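Side-chain contacts in siderophore-interacting protein (Aeromonas hydrophila, PDB 6K2L), which binds flavin-adenine dinucleotide (FAD) and probably reduces ferric siderophores so that their iron is released inside the cell: residues E256-H259 with H260-D264; V226-R229 with R230-R233; E195-A198 with P199-Y203. The protein carries 1 engineered substitution. All coordinates share one frame; numbering follows the deposited sequence.

Contact 1. Residues E256-H259 with H260-D264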
ATOM      1  N   GLU A 256      21.488   3.122 -21.326  1.00 31.47           N
ATOM      2  CA  GLU A 256      22.945   3.051 -21.278  1.00 32.23           C
ATOM      3  C   GLU A 256      23.558   4.425 -21.482  1.00 26.97           C
ATOM      4  O   GLU A 256      24.519   4.791 -20.797  1.00 31.71           O
ATOM      5  CB  GLU A 256      23.466   2.068 -22.328  1.00 33.00           C
ATOM      6  CG  GLU A 256      23.600   0.626 -21.843  1.00 32.03           C
ATOM      7  CD  GLU A 256      22.333  -0.180 -22.067  1.00 41.85           C
ATOM      8  OE1 GLU A 256      21.633   0.102 -23.069  1.00 38.36           O
ATOM      9  OE2 GLU A 256      22.033  -1.070 -21.229  1.00 42.39           O
ATOM     10  N   ALA A 257      23.006   5.201 -22.402  1.00 22.51           N
ATOM     11  CA  ALA A 257      23.484   6.554 -22.614  1.00 26.46           C
ATOM     12  C   ALA A 257      23.025   7.500 -21.515  1.00 31.85           C
ATOM     13  O   ALA A 257      23.683   8.525 -21.271  1.00 30.78           O
ATOM     14  CB  ALA A 257      23.012   7.075 -23.979  1.00 24.17           C
ATOM     15  N   TYR A 258      21.922   7.179 -20.839  1.00 26.24           N
ATOM     16  CA  TYR A 258      21.308   8.138 -19.939  1.00 28.70           C
ATOM     17  C   TYR A 258      21.658   7.941 -18.473  1.00 32.04           C
ATOM     18  O   TYR A 258      21.339   8.822 -17.673  1.00 29.76           O
ATOM     19  CB  TYR A 258      19.785   8.094 -20.077  1.00 31.43           C
ATOM     20  CG  TYR A 258      19.091   9.220 -19.348  1.00 32.00           C
ATOM     21  CD1 TYR A 258      19.433  10.538 -19.595  1.00 35.12           C
ATOM     22  CD2 TYR A 258      18.125   8.963 -18.380  1.00 28.53           C
ATOM     23  CE1 TYR A 258      18.819  11.575 -18.922  1.00 34.70           C
ATOM     24  CE2 TYR A 258      17.495   9.998 -17.711  1.00 25.64           C
ATOM     25  CZ  TYR A 258      17.853  11.303 -17.984  1.00 29.50           C
ATOM     26  OH  TYR A 258      17.250  12.359 -17.342  1.00 28.66           O
ATOM     27  N   HIS A 259      22.231   6.798 -18.086  1.00 28.31           N
ATOM     28  CA  HIS A 259      22.319   6.476 -16.669  1.00 31.41           C
ATOM     29  C   HIS A 259      23.023   7.588 -15.891  1.00 36.54           C
ATOM     30  O   HIS A 259      22.499   8.105 -14.888  1.00 40.73           O
ATOM     31  CB  HIS A 259      23.017   5.122 -16.506  1.00 36.77           C
ATOM     32  CG  HIS A 259      23.283   4.726 -15.085  1.00 45.45           C
ATOM     33  ND1 HIS A 259      22.299   4.233 -14.254  1.00 41.95           N
ATOM     34  CD2 HIS A 259      24.422   4.747 -14.347  1.00 46.65           C
ATOM     35  CE1 HIS A 259      22.817   3.968 -13.065  1.00 51.51           C
ATOM     36  NE2 HIS A 259      24.103   4.271 -13.095  1.00 54.55           N
ATOM     37  N   HIS A 260      24.170   8.029 -16.377  1.00 36.55           N
ATOM     38  CA  HIS A 260      24.925   9.013 -15.621  1.00 42.36           C
ATOM     39  C   HIS A 260      24.448  10.444 -15.855  1.00 41.10           C
ATOM     40  O   HIS A 260      24.549  11.272 -14.936  1.00 38.41           O
ATOM     41  CB  HIS A 260      26.414   8.837 -15.922  1.00 43.69           C
ATOM     42  CG  HIS A 260      27.009   7.672 -15.194  1.00 51.89           C
ATOM     43  ND1 HIS A 260      27.379   6.508 -15.832  1.00 52.84           N
ATOM     44  CD2 HIS A 260      27.233   7.467 -13.873  1.00 59.26           C
ATOM     45  CE1 HIS A 260      27.825   5.643 -14.939  1.00 63.27           C
ATOM     46  NE2 HIS A 260      27.750   6.200 -13.743  1.00 69.53           N
ATOM     47  N   ALA A 261      23.877  10.746 -17.025  1.00 32.23           N
ATOM     48  CA  ALA A 261      23.134  11.993 -17.146  1.00 35.25           C
ATOM     49  C   ALA A 261      22.034  12.079 -16.088  1.00 39.08           C
ATOM     50  O   ALA A 261      21.842  13.138 -15.481  1.00 43.11           O
ATOM     51  CB  ALA A 261      22.544  12.137 -18.549  1.00 35.25           C
ATOM     52  N   ARG A 262      21.313  10.978 -15.840  1.00 32.20           N
ATOM     53  CA  ARG A 262      20.219  11.025 -14.870  1.00 33.97           C
ATOM     54  C   ARG A 262      20.755  11.261 -13.474  1.00 34.90           C
ATOM     55  O   ARG A 262      20.171  12.026 -12.689  1.00 33.24           O
ATOM     56  CB  ARG A 262      19.393   9.733 -14.899  1.00 29.47           C
ATOM     57  CG  ARG A 262      18.015   9.850 -14.214  1.00 26.06           C
ATOM     58  CD  ARG A 262      17.526   8.510 -13.666  1.00 29.25           C
ATOM     59  NE  ARG A 262      16.748   7.729 -14.645  1.00 26.82           N
ATOM     60  CZ  ARG A 262      17.230   6.704 -15.353  1.00 26.06           C
ATOM     61  NH1 ARG A 262      18.505   6.352 -15.208  1.00 27.21           N
ATOM     62  NH2 ARG A 262      16.452   6.040 -16.221  1.00 17.45           N
ATOM     63  N   HIS A 263      21.852  10.585 -13.140  1.00 35.93           N
ATOM     64  CA  HIS A 263      22.521  10.890 -11.883  1.00 37.35           C
ATOM     65  C   HIS A 263      22.875  12.380 -11.788  1.00 44.00           C
ATOM     66  O   HIS A 263      22.644  13.014 -10.750  1.00 46.24           O
ATOM     67  CB  HIS A 263      23.755   9.998 -11.725  1.00 42.41           C
ATOM     68  CG  HIS A 263      23.440   8.615 -11.226  1.00 48.52           C
ATOM     69  ND1 HIS A 263      22.770   8.387 -10.043  1.00 48.58           N
ATOM     70  CD2 HIS A 263      23.697   7.389 -11.752  1.00 50.76           C
ATOM     71  CE1 HIS A 263      22.621   7.084  -9.863  1.00 52.34           C
ATOM     72  NE2 HIS A 263      23.179   6.454 -10.882  1.00 55.36           N
ATOM     73  N   ASP A 264      23.401  12.973 -12.866  1.00 43.52           N
ATOM     74  CA  ASP A 264      23.804  14.374 -12.762  1.00 45.42           C
ATOM     75  C   ASP A 264      22.608  15.323 -12.728  1.00 45.43           C
ATOM     76  O   ASP A 264      22.738  16.447 -12.233  1.00 48.22           O
ATOM     77  CB  ASP A 264      24.769  14.743 -13.897  1.00 48.10           C
ATOM     78  CG  ASP A 264      26.253  14.702 -13.452  1.00 62.23           C
ATOM     79  OD1 ASP A 264      26.679  15.557 -12.631  1.00 51.78           O
ATOM     80  OD2 ASP A 264      26.987  13.797 -13.919  1.00 68.53           O
TER
HETATM   81  O   HOH W   1      25.253   8.535 -19.036  1.00 32.82           O

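Contact 2. Residues V226-R229 with R230-R233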
ATOM      1  N   VAL A 226      12.326  18.353 -15.251  1.00 35.75           N
ATOM      2  CA  VAL A 226      13.260  19.458 -15.049  1.00 30.55           C
ATOM      3  C   VAL A 226      12.560  20.820 -15.038  1.00 32.02           C
ATOM      4  O   VAL A 226      12.779  21.609 -14.100  1.00 31.58           O
ATOM      5  CB  VAL A 226      14.383  19.375 -16.091  1.00 31.25           C
ATOM      6  CG1 VAL A 226      15.123  20.695 -16.174  1.00 29.66           C
ATOM      7  CG2 VAL A 226      15.315  18.222 -15.710  1.00 25.43           C
ATOM      8  N   PRO A 227      11.723  21.158 -16.025  1.00 27.95           N
ATOM      9  CA  PRO A 227      11.024  22.443 -15.937  1.00 27.43           C
ATOM     10  C   PRO A 227      10.189  22.577 -14.682  1.00 32.00           C
ATOM     11  O   PRO A 227      10.146  23.670 -14.107  1.00 39.65           O
ATOM     12  CB  PRO A 227      10.156  22.477 -17.206  1.00 27.35           C
ATOM     13  CG  PRO A 227      10.101  21.074 -17.709  1.00 31.96           C
ATOM     14  CD  PRO A 227      11.403  20.452 -17.281  1.00 33.08           C
ATOM     15  N   MET A 228       9.543  21.503 -14.220  1.00 31.47           N
ATOM     16  CA  MET A 228       8.719  21.609 -13.017  1.00 31.61           C
ATOM     17  C   MET A 228       9.565  21.821 -11.768  1.00 27.34           C
ATOM     18  O   MET A 228       9.217  22.655 -10.923  1.00 30.17           O
ATOM     19  CB  MET A 228       7.838  20.361 -12.857  1.00 27.59           C
ATOM     20  CG  MET A 228       6.746  20.173 -13.943  1.00 26.25           C
ATOM     21  SD  MET A 228       5.762  21.649 -14.333  1.00 27.16           S
ATOM     22  CE  MET A 228       5.222  22.159 -12.684  1.00 24.47           C
ATOM     23  N   ARG A 229      10.670  21.083 -11.624  1.00 27.48           N
ATOM     24  CA  ARG A 229      11.532  21.313 -10.473  1.00 28.87           C
ATOM     25  C   ARG A 229      12.067  22.732 -10.475  1.00 33.75           C
ATOM     26  O   ARG A 229      12.170  23.365  -9.414  1.00 31.97           O
ATOM     27  CB  ARG A 229      12.693  20.320 -10.447  1.00 26.07           C
ATOM     28  CG  ARG A 229      13.721  20.626  -9.349  1.00 29.43           C
ATOM     29  CD  ARG A 229      14.776  19.551  -9.228  1.00 25.76           C
ATOM     30  NE  ARG A 229      15.813  19.700 -10.248  1.00 30.81           N
ATOM     31  CZ  ARG A 229      16.883  18.915 -10.353  1.00 35.30           C
ATOM     32  NH1 ARG A 229      17.073  17.912  -9.499  1.00 38.82           N
ATOM     33  NH2 ARG A 229      17.766  19.130 -11.314  1.00 39.31           N
ATOM     34  N   ARG A 230      12.392  23.262 -11.648  1.00 35.05           N
ATOM     35  CA  ARG A 230      12.882  24.628 -11.648  1.00 34.80           C
ATOM     36  C   ARG A 230      11.779  25.612 -11.287  1.00 33.33           C
ATOM     37  O   ARG A 230      12.033  26.570 -10.550  1.00 36.06           O
ATOM     38  CB  ARG A 230      13.507  24.962 -12.998  1.00 39.46           C
ATOM     39  CG  ARG A 230      14.648  25.955 -12.886  1.00 45.58           C
ATOM     40  CD  ARG A 230      14.976  26.514 -14.229  1.00 47.31           C
ATOM     41  NE  ARG A 230      15.811  25.596 -14.999  1.00 49.71           N
ATOM     42  CZ  ARG A 230      15.377  24.799 -15.972  1.00 47.41           C
ATOM     43  NH1 ARG A 230      14.083  24.779 -16.295  1.00 39.90           N
ATOM     44  NH2 ARG A 230      16.245  24.019 -16.618  1.00 40.08           N
ATOM     45  N   HIS A 231      10.566  25.414 -11.800  1.00 31.22           N
ATOM     46  CA  HIS A 231       9.465  26.278 -11.396  1.00 32.88           C
ATOM     47  C   HIS A 231       9.312  26.305  -9.883  1.00 36.04           C
ATOM     48  O   HIS A 231       9.186  27.381  -9.281  1.00 40.24           O
ATOM     49  CB  HIS A 231       8.166  25.818 -12.036  1.00 34.23           C
ATOM     50  CG  HIS A 231       6.985  26.634 -11.621  1.00 38.75           C
ATOM     51  ND1 HIS A 231       5.908  26.106 -10.938  1.00 40.49           N
ATOM     52  CD2 HIS A 231       6.724  27.953 -11.775  1.00 34.19           C
ATOM     53  CE1 HIS A 231       5.029  27.063 -10.700  1.00 39.97           C
ATOM     54  NE2 HIS A 231       5.502  28.194 -11.195  1.00 37.04           N
ATOM     55  N   VAL A 232       9.327  25.130  -9.249  1.00 30.68           N
ATOM     56  CA  VAL A 232       9.244  25.081  -7.789  1.00 32.27           C
ATOM     57  C   VAL A 232      10.429  25.780  -7.128  1.00 35.28           C
ATOM     58  O   VAL A 232      10.268  26.424  -6.080  1.00 28.84           O
ATOM     59  CB  VAL A 232       9.116  23.618  -7.316  1.00 28.78           C
ATOM     60  CG1 VAL A 232       9.242  23.493  -5.793  1.00 26.11           C
ATOM     61  CG2 VAL A 232       7.786  23.039  -7.789  1.00 30.75           C
ATOM     62  N   ARG A 233      11.617  25.682  -7.707  1.00 37.11           N
ATOM     63  CA  ARG A 233      12.743  26.379  -7.112  1.00 33.40           C
ATOM     64  C   ARG A 233      12.695  27.891  -7.325  1.00 38.65           C
ATOM     65  O   ARG A 233      13.256  28.626  -6.513  1.00 30.06           O
ATOM     66  CB  ARG A 233      14.062  25.791  -7.630  1.00 32.24           C
ATOM     67  CG  ARG A 233      14.498  24.519  -6.896  1.00 32.34           C
ATOM     68  CD  ARG A 233      15.339  23.680  -7.829  1.00 37.93           C
ATOM     69  NE  ARG A 233      16.217  22.708  -7.182  1.00 36.00           N
ATOM     70  CZ  ARG A 233      17.230  22.112  -7.809  1.00 38.41           C
ATOM     71  NH1 ARG A 233      17.496  22.424  -9.076  1.00 42.63           N
ATOM     72  NH2 ARG A 233      17.987  21.228  -7.177  1.00 35.24           N
TER

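Contact 3. Residues E195-A198 with P199-Y203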
ATOM      1  N   GLU A 195       7.865  15.447 -26.945  1.00 36.91           N
ATOM      2  CA  GLU A 195       8.343  16.773 -27.312  1.00 40.52           C
ATOM      3  C   GLU A 195       7.375  17.848 -26.862  1.00 34.67           C
ATOM      4  O   GLU A 195       7.802  18.950 -26.485  1.00 38.47           O
ATOM      5  CB  GLU A 195       8.561  16.854 -28.830  1.00 35.70           C
ATOM      6  CG  GLU A 195       9.842  16.127 -29.299  1.00 55.62           C
ATOM      7  CD  GLU A 195       9.674  15.338 -30.618  1.00 64.76           C
ATOM      8  OE1 GLU A 195      10.149  15.829 -31.683  1.00 55.59           O
ATOM      9  OE2 GLU A 195       9.070  14.226 -30.580  1.00 59.16           O
ATOM     10  N   GLU A 196       6.082  17.535 -26.870  1.00 33.33           N
ATOM     11  CA  GLU A 196       5.024  18.531 -26.713  1.00 35.49           C
ATOM     12  C   GLU A 196       4.652  18.693 -25.234  1.00 29.88           C
ATOM     13  O   GLU A 196       3.556  18.355 -24.796  1.00 34.43           O
ATOM     14  CB  GLU A 196       3.821  18.136 -27.570  1.00 36.91           C
ATOM     15  CG  GLU A 196       4.202  17.388 -28.870  1.00 42.73           C
ATOM     16  CD  GLU A 196       3.021  17.094 -29.826  1.00 48.04           C
ATOM     17  OE1 GLU A 196       2.096  16.329 -29.455  1.00 39.16           O
ATOM     18  OE2 GLU A 196       3.036  17.623 -30.965  1.00 56.83           O
ATOM     19  N   THR A 197       5.591  19.243 -24.457  1.00 25.00           N
ATOM     20  CA  THR A 197       5.378  19.416 -23.025  1.00 24.20           C
ATOM     21  C   THR A 197       4.787  20.770 -22.667  1.00 28.29           C
ATOM     22  O   THR A 197       4.236  20.923 -21.568  1.00 23.31           O
ATOM     23  CB  THR A 197       6.688  19.270 -22.249  1.00 28.73           C
ATOM     24  OG1 THR A 197       7.593  20.319 -22.635  1.00 28.90           O
ATOM     25  CG2 THR A 197       7.331  17.909 -22.499  1.00 31.19           C
ATOM     26  N   ALA A 198       4.904  21.752 -23.558  1.00 31.80           N
ATOM     27  CA  ALA A 198       4.563  23.123 -23.189  1.00 28.51           C
ATOM     28  C   ALA A 198       3.129  23.288 -22.706  1.00 26.64           C
ATOM     29  O   ALA A 198       2.940  24.009 -21.713  1.00 28.28           O
ATOM     30  CB  ALA A 198       4.857  24.078 -24.353  1.00 31.33           C
ATOM     31  N   PRO A 199       2.091  22.685 -23.314  1.00 27.28           N
ATOM     32  CA  PRO A 199       0.740  22.845 -22.715  1.00 25.26           C
ATOM     33  C   PRO A 199       0.687  22.393 -21.257  1.00 28.05           C
ATOM     34  O   PRO A 199       0.272  23.176 -20.382  1.00 31.17           O
ATOM     35  CB  PRO A 199      -0.160  21.995 -23.629  1.00 22.70           C
ATOM     36  CG  PRO A 199       0.603  21.881 -24.923  1.00 17.03           C
ATOM     37  CD  PRO A 199       2.049  21.828 -24.516  1.00 20.36           C
ATOM     38  N   LEU A 200       1.127  21.158 -20.963  1.00 24.55           N
ATOM     39  CA  LEU A 200       1.175  20.697 -19.577  1.00 22.82           C
ATOM     40  C   LEU A 200       1.905  21.694 -18.682  1.00 25.64           C
ATOM     41  O   LEU A 200       1.408  22.036 -17.605  1.00 25.18           O
ATOM     42  CB  LEU A 200       1.838  19.322 -19.485  1.00 17.27           C
ATOM     43  CG  LEU A 200       1.657  18.553 -18.166  1.00 22.55           C
ATOM     44  CD1 LEU A 200       1.651  17.058 -18.411  1.00 18.40           C
ATOM     45  CD2 LEU A 200       2.727  18.902 -17.133  1.00 20.81           C
ATOM     46  N   VAL A 201       3.101  22.145 -19.096  1.00 23.06           N
ATOM     47  CA  VAL A 201       3.936  22.964 -18.211  1.00 25.16           C
ATOM     48  C   VAL A 201       3.304  24.317 -17.969  1.00 28.84           C
ATOM     49  O   VAL A 201       3.265  24.792 -16.829  1.00 32.01           O
ATOM     50  CB  VAL A 201       5.368  23.120 -18.755  1.00 25.69           C
ATOM     51  CG1 VAL A 201       6.216  23.930 -17.776  1.00 22.77           C
ATOM     52  CG2 VAL A 201       5.983  21.768 -18.956  1.00 27.91           C
ATOM     53  N   GLU A 202       2.802  24.958 -19.025  1.00 27.51           N
ATOM     54  CA  GLU A 202       2.013  26.168 -18.859  1.00 33.84           C
ATOM     55  C   GLU A 202       0.884  25.957 -17.863  1.00 33.40           C
ATOM     56  O   GLU A 202       0.723  26.755 -16.922  1.00 42.12           O
ATOM     57  CB  GLU A 202       1.454  26.635 -20.209  1.00 30.39           C
ATOM     58  CG  GLU A 202       0.483  27.793 -20.056  1.00 38.56           C
ATOM     59  CD  GLU A 202       0.295  28.626 -21.328  1.00 58.37           C
ATOM     60  OE1 GLU A 202      -0.569  28.274 -22.177  1.00 54.94           O
ATOM     61  OE2 GLU A 202       1.008  29.648 -21.482  1.00 69.37           O
ATOM     62  N   TYR A 203       0.111  24.871 -18.026  1.00 30.31           N
ATOM     63  CA  TYR A 203      -1.042  24.661 -17.149  1.00 28.49           C
ATOM     64  C   TYR A 203      -0.621  24.489 -15.705  1.00 26.29           C
ATOM     65  O   TYR A 203      -1.231  25.077 -14.809  1.00 32.26           O
ATOM     66  CB  TYR A 203      -1.844  23.451 -17.588  1.00 23.91           C
ATOM     67  CG  TYR A 203      -2.673  22.827 -16.494  1.00 23.62           C
ATOM     68  CD1 TYR A 203      -3.912  23.367 -16.138  1.00 27.31           C
ATOM     69  CD2 TYR A 203      -2.223  21.690 -15.812  1.00 21.97           C
ATOM     70  CE1 TYR A 203      -4.702  22.787 -15.138  1.00 21.80           C
ATOM     71  CE2 TYR A 203      -2.990  21.108 -14.814  1.00 25.46           C
ATOM     72  CZ  TYR A 203      -4.235  21.658 -14.491  1.00 25.98           C
ATOM     73  OH  TYR A 203      -4.998  21.073 -13.516  1.00 23.91           O
TER

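Contact 1. Residues E256-H259 with H260-D264
Tyr-258 and Arg-262, one helical turn apart on helix 255-266, form the tight side of this contact. Tyr-258 CE2 lies 3.4 Å from Arg-262 CB, and one face of the phenol ring is taken up by the first part of the arginine, its N and CA. The arginine chain then bends at chi3 (-89°) and folds back, so that Tyr-258 CD2 sits over a face of the guanidinium with the two planes 69° apart, a crossing and not a stack. Both side chains are buried and their polar ends need partners: Arg-262 NE donates to the carbonyl of Pro-247 and NH2 to that of Tyr-248, with a salt bridge to Glu-255, while Tyr-258 OH bonds to Glu-222. The small Ala-261 fits beside the same ring, its CB 3.7 Å from Tyr-258 CD1.

The adjoining, more exposed flank is looser and carries three histidines, whose flat rings with polar edges can pack together at a partly hydrated surface. The His-259 ring turns its edge to the face of His-260 (planes at 84°), with His-259 CD2 at 3.6 Å from His-260 CE1. His-259 ND1 bonds to Glu-255 OE2, which would help set the rotation of this ring. One turn on, His-263 brings its edge over a face of His-259, off centre, its CD2 3.4 Å from His-259 NE2. Apart from the rings, water 1 bridges the backbone kink, donating to Ala-257 O at 2.7 Å and accepting from Ala-261 N at 3.3 Å. Regular pairing resumes with Arg-262 N to Tyr-258 O at 2.8 Å.

Because Arg-262 touches FAD, Tyr-258 and the carbonyls and carboxylate around it probably act as a second shell that fixes how this basic group is presented to the flavin nucleotide.

Contact 2. Residues V226-R229 with R230-R233
Arg-229 and Arg-233 lie side by side on helix 222-235, the crossover helix of the beta-alpha-beta unit formed with strands 214-218 and 243-245 in the parallel-sheet domain. Pro-227 N has no hydrogen to give to the turn before, but past it the i to i+4 bonds are intact: Arg-230, His-231, Val-232 and Arg-233 donate in turn to the carbonyls of Val-226, Pro-227, Met-228 and Arg-229, the last bond being 2.9 Å from Arg-233 N to Arg-229 O.

Apolar packing belongs to the face turned to the sheet. Flexible Met-228 reaches Phe-204 and Phe-218, and beta-branched Val-232 rests on Phe-216 and Phe-218.

A methyl meets a guanidinium in van der Waals contact where Val-226 CG1 lies 3.5 Å from Arg-230 NH2; the arginine, bent at chi3 (-80°), curls back along the surface toward the preceding turn.

Last comes a guanidinium stack. Arg-229 and Arg-233 point the same way, and their planar groups overlap at 20° with centres 4.1 Å apart. Like charges so close, with Arg-240 a further positive group near Arg-233, would probably disfavour one another, but Arg-229 NH2 bonds to Val-265 O, a main-chain carbonyl, and Arg-233 NH2 to Ser-268 O, at the C-terminal carboxylate, whose negative charge probably offsets part of this. The overlap is offset, with Arg-229 NE placed over the rim of the Arg-233 guanidinium, 3.4 Å from its NH1.

Contact 3. Residues E195-A198 with P199-Y203
Ala-198 meets Pro-199 where an irregular segment, with Glu-196 at the centre of an inverse gamma turn, passes into helix 198-205. Pro-199 suits the first turn because the amide nitrogen there has no carbonyl of an earlier turn to pair with, so a residue without N-H costs nothing; its ring lies alongside the methyl group of Ala-198, CB to CD at 3.6 Å.

Leu-200 is the buried member. Its CB passes 3.6 Å from Thr-197 O, and its branched end packs on Ala-167, Leu-169 and Phe-190 of the sheet beneath, as an apolar side chain on the inner face of a helix should.

Val-201 makes the first helical bond of the contact, N to Thr-197 O at 3.0 Å, with an N-H...O angle of 162°. Its CG2, beside its own backbone N and anti to the carbonyl carbon, is thereby brought to 3.3 Å from the same oxygen, and stands 4.2 Å from Thr-197 CB.

Glu-202 donates next, N to Ala-198 O at 2.9 Å, and its extended chain leads outward at an exposed position where a carboxylate can be hydrated. Tyr-203 N closes the series on Pro-199 O, while its ring leaves the contact to meet Phe-190, planes about 50° apart.

The chemistry is thus mainly backbone chemistry: the carbonyls of Thr-197 and Ala-198 receive the amides of Val-201 and Glu-202, and the polar side chains take little part. Glu-196 OE1 instead accepts from Ser-193 N, which probably steadies the turn before the helix.

All three contacts are local, each between neighbouring turns or a turn and its lead-in. Contacts 2 and 3 belong to the parallel-sheet domain and touch directly: Val-201 CG1 lies 4.2 Å from both Met-228 SD and Pro-227 CB, so two adjacent helices pack there, their contact centres about 13 Å apart. Contacts 1 and 2 do not touch, their nearest atoms being about 6 Å apart, but Tyr-258 OH to Glu-222 and Arg-229 NH2 to Val-265 O join their helices. Both are partly buried, whereas contact 3 lies at the surface. Histidine rings and a buried arginine that touches FAD mark the first, paired arginines the second, while the third relies on main-chain bonds.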